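Local coordinates for protein cystatin-2 (Ornithodoros moubata, PDB 3L0R) that inhibits a broad range of papain-like cysteine proteases, among them mammalian cathepsins B, C, H, L and S, at residues A15-L18 against E19-H22. Numbering follows the deposited sequence.
Sequences ARFL and ELAH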
ATOM      1  N   ALA A  15      -4.168 -11.819  -2.173  1.00 60.67           N
ATOM      2  CA  ALA A  15      -2.921 -11.423  -2.819  1.00 61.20           C
ATOM      3  C   ALA A  15      -2.974 -10.053  -3.505  1.00 59.98           C
ATOM      4  O   ALA A  15      -2.038  -9.263  -3.365  1.00 59.02           O
ATOM      5  CB  ALA A  15      -2.464 -12.506  -3.806  1.00 64.33           C
ATOM      6  N   ARG A  16      -4.059  -9.781  -4.235  1.00 60.61           N
ATOM      7  CA  ARG A  16      -4.236  -8.517  -4.967  1.00 60.67           C
ATOM      8  C   ARG A  16      -4.116  -7.308  -4.037  1.00 56.96           C
ATOM      9  O   ARG A  16      -3.629  -6.255  -4.429  1.00 56.92           O
ATOM     10  CB  ARG A  16      -5.572  -8.495  -5.742  1.00 61.95           C
ATOM     11  CG  ARG A  16      -6.819  -8.649  -4.862  1.00 63.12           C
ATOM     12  CD  ARG A  16      -8.028  -9.201  -5.618  1.00 66.36           C
ATOM     13  NE  ARG A  16      -9.017  -8.163  -5.948  1.00 71.03           N
ATOM     14  CZ  ARG A  16     -10.230  -8.049  -5.393  1.00 71.19           C
ATOM     15  NH1 ARG A  16     -10.647  -8.918  -4.468  1.00 70.87           N
ATOM     16  NH2 ARG A  16     -11.041  -7.065  -5.775  1.00 71.38           N
ATOM     17  N   PHE A  17      -4.525  -7.472  -2.793  1.00 54.68           N
ATOM     18  CA  PHE A  17      -4.477  -6.374  -1.858  1.00 52.36           C
ATOM     19  C   PHE A  17      -3.067  -6.166  -1.341  1.00 52.02           C
ATOM     20  O   PHE A  17      -2.674  -5.024  -1.044  1.00 51.53           O
ATOM     21  CB  PHE A  17      -5.461  -6.594  -0.714  1.00 51.31           C
ATOM     22  CG  PHE A  17      -6.888  -6.740  -1.164  1.00 51.85           C
ATOM     23  CD1 PHE A  17      -7.427  -5.888  -2.138  1.00 52.22           C
ATOM     24  CD2 PHE A  17      -7.701  -7.714  -0.605  1.00 52.26           C
ATOM     25  CE1 PHE A  17      -8.746  -6.021  -2.543  1.00 53.65           C
ATOM     26  CE2 PHE A  17      -9.029  -7.855  -1.006  1.00 53.99           C
ATOM     27  CZ  PHE A  17      -9.555  -7.010  -1.973  1.00 53.72           C
ATOM     28  N   LEU A  18      -2.299  -7.252  -1.254  1.00 52.37           N
ATOM     29  CA  LEU A  18      -0.895  -7.148  -0.867  1.00 52.46           C
ATOM     30  C   LEU A  18      -0.113  -6.445  -1.988  1.00 53.34           C
ATOM     31  O   LEU A  18       0.724  -5.568  -1.733  1.00 52.84           O
ATOM     32  CB  LEU A  18      -0.307  -8.527  -0.524  1.00 53.95           C
ATOM     33  CG  LEU A  18       1.155  -8.579  -0.077  1.00 54.53           C
ATOM     34  CD1 LEU A  18       1.433  -7.716   1.167  1.00 50.30           C
ATOM     35  CD2 LEU A  18       1.565 -10.023   0.144  1.00 55.74           C
ATOM     36  N   GLU A  19      -0.418  -6.826  -3.220  1.00 54.60           N
ATOM     37  CA  GLU A  19       0.141  -6.191  -4.399  1.00 56.61           C
ATOM     38  C   GLU A  19      -0.095  -4.667  -4.390  1.00 55.13           C
ATOM     39  O   GLU A  19       0.823  -3.871  -4.644  1.00 55.09           O
ATOM     40  CB  GLU A  19      -0.471  -6.835  -5.645  1.00 59.18           C
ATOM     41  CG  GLU A  19       0.333  -6.683  -6.932  1.00 62.81           C
ATOM     42  CD  GLU A  19      -0.022  -7.746  -7.975  0.50 65.65           C
ATOM     43  OE1 GLU A  19       0.442  -7.616  -9.132  0.50 67.93           O
ATOM     44  OE2 GLU A  19      -0.755  -8.711  -7.636  0.50 66.43           O
ATOM     45  N   LEU A  20      -1.324  -4.272  -4.078  1.00 54.28           N
ATOM     46  CA  LEU A  20      -1.702  -2.863  -4.047  1.00 53.37           C
ATOM     47  C   LEU A  20      -1.013  -2.113  -2.898  1.00 51.58           C
ATOM     48  O   LEU A  20      -0.632  -0.947  -3.044  1.00 51.72           O
ATOM     49  CB  LEU A  20      -3.231  -2.722  -3.965  1.00 53.17           C
ATOM     50  CG  LEU A  20      -4.031  -2.963  -5.248  1.00 56.01           C
ATOM     51  CD1 LEU A  20      -5.460  -3.332  -4.894  1.00 58.29           C
ATOM     52  CD2 LEU A  20      -4.040  -1.774  -6.189  1.00 56.67           C
ATOM     53  N   ALA A  21      -0.866  -2.800  -1.764  1.00 50.31           N
ATOM     54  CA  ALA A  21      -0.208  -2.258  -0.581  1.00 49.03           C
ATOM     55  C   ALA A  21       1.247  -1.937  -0.882  1.00 49.95           C
ATOM     56  O   ALA A  21       1.742  -0.865  -0.517  1.00 51.53           O
ATOM     57  CB  ALA A  21      -0.327  -3.208   0.591  1.00 47.28           C
ATOM     58  N   HIS A  22       1.920  -2.833  -1.585  1.00 50.46           N
ATOM     59  CA  HIS A  22       3.278  -2.588  -2.003  1.00 51.51           C
ATOM     60  C   HIS A  22       3.367  -1.427  -2.972  1.00 52.88           C
ATOM     61  O   HIS A  22       4.278  -0.601  -2.877  1.00 54.20           O
ATOM     62  CB  HIS A  22       3.858  -3.844  -2.641  1.00 52.94           C
ATOM     63  CG  HIS A  22       4.359  -4.845  -1.646  1.00 52.38           C
ATOM     64  ND1 HIS A  22       5.485  -4.631  -0.884  1.00 52.11           N
ATOM     65  CD2 HIS A  22       3.895  -6.066  -1.298  1.00 51.36           C
ATOM     66  CE1 HIS A  22       5.696  -5.684  -0.112  1.00 54.32           C
ATOM     67  NE2 HIS A  22       4.747  -6.569  -0.347  1.00 52.52           N
TER
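A15 and E19, R16 and L20, F17 and A21, and L18 and H22 are joined by four successive i to i+4 backbone bonds across the first two turns of helix 15-25. The E19 N to A15 O bond, 2.9 Å, is the straightest of the four, 168° at the hydrogen. L20 N gives to R16 O at 3.1 Å and A21 N to F17 O at 3.0 Å, both more bent, while H22 N meets L18 O at 3.0 Å. R16 O is also flanked by carbon: L20 CG lies 3.4 Å from it.

Apolar contact between the turns falls on two sides of the helix. On one, F17 and L20 meet through their CD1 atoms, 4.2 Å apart, with the leucine methyl at the edge of the phenylalanine ring, near its plane. On the other, L18 and H22 run side by side; the L18 CG, anti to the backbone N (chi1 -179°), sets the branch alongside the ring. L18 CD1 lies 3.8 Å from H22 NE2.

This helix is the one that the curved antiparallel sheet of the cystatin fold wraps around, and its inner face packs into the concave side. F17 touches V44 and Y54, L20 rests on Y54 and L56, and the small A21 fits against V38 and I58.

The R16 guanidinium has F17 CZ over one face, 3.3 Å above its plane and offset toward the rim, and its NH1 forms a salt bridge with E14. H22 has CG anti to its own carbonyl carbon (chi1 -82°), which sets the ring beside L18, while ND1 hydrogen-bonds to Y72 OH. Replacing H22 by an alanine would probably leave that tyrosine hydroxyl without its ring partner and L18 CD1 without the ring beside it.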